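Local coordinates for beta-hexosaminidase LpqI (Mycobacterium tuberculosis H37Rv, PDB 6GFV), which cleaves the terminal beta-1,4-linked N-acetylglucosamine from peptidoglycan fragments, a step in the recycling of the mycobacterial cell wall, at residues P3-A7 against P339-C343; L89-G94 against Q122-I128. One frame throughout, in Å; residues are numbered along the deposited sequence.

Contact 1 of 2, residues P3-A7 against P339-C343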
ATOM      1  N   PRO A   3       6.254 -22.947  -8.883  1.00 40.46           N
ATOM      2  CA  PRO A   3       6.473 -22.747 -10.322  1.00 39.64           C
ATOM      3  C   PRO A   3       5.574 -21.682 -10.961  1.00 36.05           C
ATOM      4  O   PRO A   3       4.413 -21.533 -10.582  1.00 36.67           O
ATOM      5  CB  PRO A   3       6.168 -24.126 -10.908  1.00 41.14           C
ATOM      6  CG  PRO A   3       5.207 -24.728  -9.960  1.00 41.41           C
ATOM      7  CD  PRO A   3       5.614 -24.242  -8.598  1.00 40.78           C
ATOM      8  N   ARG A   4       6.115 -20.950 -11.930  1.00 32.30           N
ATOM      9  CA  ARG A   4       5.344 -19.940 -12.644  1.00 33.16           C
ATOM     10  C   ARG A   4       4.228 -20.573 -13.462  1.00 31.57           C
ATOM     11  O   ARG A   4       4.335 -21.725 -13.891  1.00 29.54           O
ATOM     12  CB  ARG A   4       6.248 -19.117 -13.560  1.00 40.01           C
ATOM     13  CG  ARG A   4       7.522 -18.640 -12.899  1.00 46.98           C
ATOM     14  CD  ARG A   4       7.307 -17.293 -12.219  1.00 53.14           C
ATOM     15  NE  ARG A   4       8.572 -16.713 -11.780  1.00 58.54           N
ATOM     16  CZ  ARG A   4       8.855 -15.414 -11.801  1.00 60.09           C
ATOM     17  NH1 ARG A   4       7.967 -14.542 -12.247  1.00 58.76           N
ATOM     18  NH2 ARG A   4      10.038 -14.987 -11.385  1.00 63.46           N
ATOM     19  N   SER A   5       3.169 -19.797 -13.684  1.00 32.70           N
ATOM     20  CA  SER A   5       1.988 -20.261 -14.401  1.00 31.43           C
ATOM     21  C   SER A   5       1.406 -19.211 -15.335  1.00 25.75           C
ATOM     22  O   SER A   5       1.571 -18.018 -15.124  1.00 26.76           O
ATOM     23  CB  SER A   5       0.903 -20.693 -13.418  1.00 25.32           C
ATOM     24  OG  SER A   5      -0.319 -20.903 -14.106  1.00 25.16           O
ATOM     25  N   CYS A   6       0.687 -19.679 -16.348  1.00 25.95           N
ATOM     26  CA  CYS A   6       0.039 -18.817 -17.322  1.00 25.00           C
ATOM     27  C   CYS A   6      -1.482 -18.711 -17.110  1.00 24.44           C
ATOM     28  O   CYS A   6      -2.165 -18.049 -17.884  1.00 23.79           O
ATOM     29  CB  CYS A   6       0.330 -19.317 -18.746  1.00 25.91           C
ATOM     30  SG  CYS A   6       2.047 -19.051 -19.334  1.00 26.66           S
ATOM     31  N   ALA A   7      -2.002 -19.371 -16.074  1.00 24.81           N
ATOM     32  CA  ALA A   7      -3.418 -19.291 -15.717  1.00 23.35           C
ATOM     33  C   ALA A   7      -3.868 -17.848 -15.534  1.00 24.31           C
ATOM     34  O   ALA A   7      -3.092 -17.019 -15.086  1.00 23.26           O
ATOM     35  CB  ALA A   7      -3.687 -20.069 -14.450  1.00 23.34           C
ATOM     36  N   PRO A 339       0.547 -10.500 -15.935  1.00 20.92           N
ATOM     37  CA  PRO A 339       0.927 -11.845 -16.371  1.00 23.06           C
ATOM     38  C   PRO A 339       2.426 -12.059 -16.377  1.00 27.17           C
ATOM     39  O   PRO A 339       3.194 -11.097 -16.427  1.00 23.85           O
ATOM     40  CB  PRO A 339       0.351 -11.933 -17.787  1.00 24.33           C
ATOM     41  CG  PRO A 339       0.312 -10.536 -18.268  1.00 26.24           C
ATOM     42  CD  PRO A 339       0.183  -9.625 -17.061  1.00 23.64           C
ATOM     43  N   ASN A 340       2.833 -13.321 -16.297  1.00 31.50           N
ATOM     44  CA  ASN A 340       4.236 -13.679 -16.463  1.00 40.93           C
ATOM     45  C   ASN A 340       4.760 -13.404 -17.856  1.00 48.84           C
ATOM     46  O   ASN A 340       4.044 -13.574 -18.839  1.00 48.46           O
ATOM     47  CB  ASN A 340       4.453 -15.148 -16.136  1.00 38.33           C
ATOM     48  CG  ASN A 340       4.550 -15.386 -14.667  1.00 35.89           C
ATOM     49  OD1 ASN A 340       5.262 -14.671 -13.967  1.00 29.29           O
ATOM     50  ND2 ASN A 340       3.833 -16.381 -14.179  1.00 37.25           N
ATOM     51  N   PRO A 341       6.018 -12.965 -17.945  1.00 58.09           N
ATOM     52  CA  PRO A 341       6.601 -12.844 -19.281  1.00 63.69           C
ATOM     53  C   PRO A 341       6.868 -14.241 -19.838  1.00 64.65           C
ATOM     54  O   PRO A 341       7.275 -15.140 -19.102  1.00 65.27           O
ATOM     55  CB  PRO A 341       7.889 -12.049 -19.041  1.00 66.19           C
ATOM     56  CG  PRO A 341       8.222 -12.271 -17.599  1.00 65.65           C
ATOM     57  CD  PRO A 341       6.931 -12.524 -16.874  1.00 61.94           C
ATOM     58  N   GLY A 342       6.596 -14.431 -21.120  1.00 64.63           N
ATOM     59  CA  GLY A 342       6.700 -15.747 -21.712  1.00 64.45           C
ATOM     60  C   GLY A 342       5.335 -16.344 -21.977  1.00 63.91           C
ATOM     61  O   GLY A 342       5.191 -17.245 -22.797  1.00 74.98           O
ATOM     62  N   CYS A 343       4.322 -15.848 -21.280  1.00 55.40           N
ATOM     63  CA  CYS A 343       2.968 -16.296 -21.547  1.00 53.28           C
ATOM     64  C   CYS A 343       2.373 -15.498 -22.700  1.00 56.97           C
ATOM     65  O   CYS A 343       1.154 -15.432 -22.858  1.00 60.06           O
ATOM     66  CB  CYS A 343       2.094 -16.171 -20.299  1.00 49.98           C
ATOM     67  SG  CYS A 343       2.656 -17.150 -18.893  1.00 25.75           S
TER
HETATM   68  O   HOH W   1       0.770 -15.079 -16.551  1.00 26.86           O

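Contact 2 of 2, residues L89-G94 against Q122-I128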
ATOM      1  N   LEU A  89      14.712   6.420  -2.167  1.00 16.72           N
ATOM      2  CA  LEU A  89      15.643   6.167  -3.262  1.00 15.06           C
ATOM      3  C   LEU A  89      16.319   7.436  -3.770  1.00 15.27           C
ATOM      4  O   LEU A  89      16.799   7.483  -4.902  1.00 15.10           O
ATOM      5  CB  LEU A  89      14.914   5.472  -4.418  1.00 14.52           C
ATOM      6  CG  LEU A  89      14.213   4.145  -4.103  1.00 14.28           C
ATOM      7  CD1 LEU A  89      13.538   3.555  -5.353  1.00 13.79           C
ATOM      8  CD2 LEU A  89      15.189   3.142  -3.487  1.00 14.53           C
ATOM      9  N   ARG A  90      16.344   8.470  -2.937  1.00 15.67           N
ATOM     10  CA  ARG A  90      16.950   9.746  -3.325  1.00 15.93           C
ATOM     11  C   ARG A  90      18.382   9.587  -3.865  1.00 16.08           C
ATOM     12  O   ARG A  90      18.793  10.302  -4.774  1.00 16.07           O
ATOM     13  CB  ARG A  90      16.933  10.720  -2.141  1.00 16.45           C
ATOM     14  CG  ARG A  90      17.627  10.225  -0.890  1.00 16.87           C
ATOM     15  CD  ARG A  90      17.434  11.200   0.265  1.00 17.40           C
ATOM     16  NE  ARG A  90      18.117  10.766   1.476  1.00 25.29           N
ATOM     17  CZ  ARG A  90      17.680   9.803   2.284  1.00 32.27           C
ATOM     18  NH1 ARG A  90      16.550   9.154   2.019  1.00 35.27           N
ATOM     19  NH2 ARG A  90      18.380   9.480   3.363  1.00 32.85           N
ATOM     20  N   SER A  91      19.126   8.637  -3.320  1.00 16.23           N
ATOM     21  CA  SER A  91      20.523   8.459  -3.714  1.00 16.43           C
ATOM     22  C   SER A  91      20.646   7.903  -5.130  1.00 17.52           C
ATOM     23  O   SER A  91      21.708   7.982  -5.741  1.00 18.34           O
ATOM     24  CB  SER A  91      21.236   7.527  -2.739  1.00 16.74           C
ATOM     25  OG  SER A  91      20.832   6.184  -2.948  1.00 16.39           O
ATOM     26  N   LEU A  92      19.554   7.351  -5.649  1.00 15.53           N
ATOM     27  CA  LEU A  92      19.591   6.607  -6.903  1.00 15.15           C
ATOM     28  C   LEU A  92      18.801   7.207  -8.052  1.00 17.51           C
ATOM     29  O   LEU A  92      19.119   6.941  -9.201  1.00 18.73           O
ATOM     30  CB  LEU A  92      19.076   5.181  -6.692  1.00 14.90           C
ATOM     31  CG  LEU A  92      19.779   4.284  -5.682  1.00 15.70           C
ATOM     32  CD1 LEU A  92      19.179   2.894  -5.756  1.00 14.91           C
ATOM     33  CD2 LEU A  92      21.269   4.249  -5.927  1.00 16.98           C
ATOM     34  N   ILE A  93      17.754   7.975  -7.757  1.00 20.19           N
ATOM     35  CA  ILE A  93      16.893   8.466  -8.831  1.00 17.88           C
ATOM     36  C   ILE A  93      16.862   9.991  -8.928  1.00 14.68           C
ATOM     37  O   ILE A  93      15.882  10.574  -9.368  1.00 14.52           O
ATOM     38  CB  ILE A  93      15.448   7.925  -8.692  1.00 14.08           C
ATOM     39  CG1 ILE A  93      14.747   8.456  -7.440  1.00 14.28           C
ATOM     40  CG2 ILE A  93      15.448   6.417  -8.670  1.00 16.30           C
ATOM     41  CD1 ILE A  93      13.288   8.027  -7.334  1.00 13.95           C
ATOM     42  N   GLY A  94      17.955  10.625  -8.521  1.00 15.10           N
ATOM     43  CA  GLY A  94      18.145  12.043  -8.749  1.00 15.39           C
ATOM     44  C   GLY A  94      17.805  12.956  -7.587  1.00 15.76           C
ATOM     45  O   GLY A  94      17.489  14.127  -7.796  1.00 15.93           O
ATOM     46  N   GLN A 122      12.835   5.579 -13.684  1.00 14.26           N
ATOM     47  CA  GLN A 122      14.063   5.183 -12.998  1.00 14.38           C
ATOM     48  C   GLN A 122      13.803   4.095 -11.945  1.00 14.06           C
ATOM     49  O   GLN A 122      14.606   3.184 -11.770  1.00 14.25           O
ATOM     50  CB  GLN A 122      14.723   6.410 -12.357  1.00 14.33           C
ATOM     51  CG  GLN A 122      15.191   7.459 -13.389  1.00 14.71           C
ATOM     52  CD  GLN A 122      15.971   8.597 -12.761  1.00 14.71           C
ATOM     53  OE1 GLN A 122      17.043   8.393 -12.207  1.00 14.86           O
ATOM     54  NE2 GLN A 122      15.423   9.796 -12.823  1.00 14.57           N
ATOM     55  N   MET A 123      12.675   4.198 -11.250  1.00 13.60           N
ATOM     56  CA  MET A 123      12.255   3.186 -10.289  1.00 13.70           C
ATOM     57  C   MET A 123      11.946   1.840 -10.950  1.00 13.44           C
ATOM     58  O   MET A 123      12.267   0.793 -10.411  1.00 13.42           O
ATOM     59  CB  MET A 123      11.022   3.663  -9.502  1.00 12.79           C
ATOM     60  CG  MET A 123      11.345   4.508  -8.282  1.00 13.27           C
ATOM     61  SD  MET A 123       9.881   4.871  -7.267  1.00 12.00           S
ATOM     62  CE  MET A 123       9.119   6.153  -8.235  1.00 12.04           C
ATOM     63  N   ARG A 124      11.330   1.864 -12.120  1.00 13.63           N
ATOM     64  CA  ARG A 124      11.018   0.615 -12.809  1.00 13.82           C
ATOM     65  C   ARG A 124      12.281  -0.108 -13.336  1.00 14.30           C
ATOM     66  O   ARG A 124      12.348  -1.337 -13.336  1.00 15.69           O
ATOM     67  CB  ARG A 124      10.050   0.862 -13.960  1.00 13.94           C
ATOM     68  CG  ARG A 124       9.659  -0.417 -14.692  1.00 20.80           C
ATOM     69  CD  ARG A 124       8.666  -0.176 -15.803  1.00 30.62           C
ATOM     70  NE  ARG A 124       9.294   0.027 -17.107  1.00 44.21           N
ATOM     71  CZ  ARG A 124       9.426   1.204 -17.716  1.00 53.82           C
ATOM     72  NH1 ARG A 124       8.987   2.318 -17.145  1.00 52.66           N
ATOM     73  NH2 ARG A 124      10.010   1.268 -18.904  1.00 59.84           N
ATOM     74  N   LYS A 125      13.282   0.648 -13.769  1.00 14.63           N
ATOM     75  CA  LYS A 125      14.553   0.042 -14.173  1.00 20.25           C
ATOM     76  C   LYS A 125      15.265  -0.666 -13.007  1.00 14.98           C
ATOM     77  O   LYS A 125      15.941  -1.675 -13.211  1.00 15.29           O
ATOM     78  CB  LYS A 125      15.481   1.093 -14.787  1.00 24.01           C
ATOM     79  CG  LYS A 125      15.017   1.631 -16.124  1.00 31.93           C
ATOM     80  CD  LYS A 125      15.821   2.854 -16.537  1.00 40.10           C
ATOM     81  CE  LYS A 125      15.001   3.801 -17.401  1.00 45.81           C
ATOM     82  NZ  LYS A 125      15.329   5.232 -17.111  1.00 47.53           N
ATOM     83  N   LEU A 126      15.121  -0.131 -11.798  1.00 14.56           N
ATOM     84  CA  LEU A 126      15.731  -0.749 -10.624  1.00 14.42           C
ATOM     85  C   LEU A 126      15.027  -2.032 -10.207  1.00 14.21           C
ATOM     86  O   LEU A 126      15.635  -2.888  -9.580  1.00 14.25           O
ATOM     87  CB  LEU A 126      15.756   0.220  -9.445  1.00 14.06           C
ATOM     88  CG  LEU A 126      16.654   1.453  -9.554  1.00 14.27           C
ATOM     89  CD1 LEU A 126      16.355   2.433  -8.442  1.00 13.86           C
ATOM     90  CD2 LEU A 126      18.115   1.053  -9.545  1.00 14.69           C
ATOM     91  N   GLY A 127      13.748  -2.168 -10.561  1.00 13.99           N
ATOM     92  CA  GLY A 127      12.980  -3.334 -10.169  1.00 13.78           C
ATOM     93  C   GLY A 127      11.733  -3.045  -9.326  1.00 13.24           C
ATOM     94  O   GLY A 127      11.042  -3.972  -8.913  1.00 13.05           O
ATOM     95  N   ILE A 128      11.467  -1.770  -9.054  1.00 13.03           N
ATOM     96  CA  ILE A 128      10.287  -1.345  -8.296  1.00 12.56           C
ATOM     97  C   ILE A 128       9.016  -1.628  -9.101  1.00 12.53           C
ATOM     98  O   ILE A 128       8.947  -1.277 -10.275  1.00 12.80           O
ATOM     99  CB  ILE A 128      10.329   0.168  -7.956  1.00 12.41           C
ATOM    100  CG1 ILE A 128      11.524   0.504  -7.066  1.00 13.74           C
ATOM    101  CG2 ILE A 128       9.026   0.627  -7.266  1.00 11.97           C
ATOM    102  CD1 ILE A 128      11.611  -0.355  -5.805  1.00 12.22           C
TER
HETATM  103  O   HOH W   2      18.435   6.371 -12.384  1.00 25.88           O

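Contact 1 of 2, residues P3-A7 against P339-C343
A disulfide here ties the two ends of the chain together, with the segment 339-343 running past the irregular segment 3-7 on the protein surface. At Asn-340, the buried residue of the contact, the backbone N donates to water 1 (2.7 Å), which in turn gives a weak bond to Ser-5 O (3.4 Å). The side-chain amide of Asn-340 bridges Arg-4 and Ser-5: ND2 donates to Ser-5 O at 2.9 Å and OD1 accepts from Arg-4 NH1 at 3.2 Å. Both side chains reach further, Asn-340 ND2 to Pro-72 O and Arg-4 NH2 to Ala-68 O, so the paired termini are held on the loop following helix 62-69 and on that helix's end. From Asn-340 to Cys-343 the chain makes a type II beta turn; Gly-342 takes a positive phi of 106°, where a CB would strike the preceding carbonyl. The turn brings Cys-343 back toward Cys-6, and their SG atoms bond at 2.0 Å with chi3 of -87°.

Contact 2 of 2, residues L89-G94 against Q122-I128
Close to the probable substrate-binding residue Arg-88, the loop 89-94 that follows it packs against the C-terminal end of helix 109-126. Leu-89 points toward the helix, and its CD1 meets Met-123 CG at 3.8 Å and Ile-128 CG1 at 4.0 Å. Ile-93, the residue most covered here, sets its CG2 3.8 Å from Gln-122 CB and 4.1 Å from Leu-126 CD1, while its CD1 lies 4.1 Å from Met-123 CG. Leu-92 adds CD1 to Leu-126 CD1 at 3.9 Å. The loop can offer these three leucine and isoleucine side chains together because it curls tightly: Leu-89 O accepts from both Leu-92 N (2.9 Å) and Ile-93 N (3.1 Å). In the TIM-barrel domain of this GH3 enzyme, the helix leads into barrel strand 130-131, and Ile-128 and Met-123 also rest on the neighbouring strand 76-83. A Schellman motif ends the helix: Gly-127, with phi of 121°, is its C-prime residue, and Ile-128 N donates to Met-123 O at 3.0 Å. The polar link between the segments is solvent-mediated: water 2 donates to Gln-122 OE1 (2.5 Å) and, weakly, to Leu-92 O (3.3 Å), while Gln-122 NE2 turns to Asp-118 OD2 in the preceding helical turn.

Contact 2 is nested within the long span of chain closed by contact 1, and the two do not touch: their centres are 26 Å apart, their nearest atoms about 11 Å. Contact 1 lies at the surface, away from the annotated sites; contact 2 is partly buried, beside the probable substrate pocket. They share no helix or strand: contact 1 joins the loop before helix 18-23 to the one after helix 323-337, contact 2 the loop after strand 86-87 to helix 109-126. Chemistry follows place. A covalent bond and direct polar contacts hold the termini, aliphatic packing the loop and helix end. Each has one bridging water, supplementing direct hydrogen bonds in contact 1 but forming the polar link in contact 2.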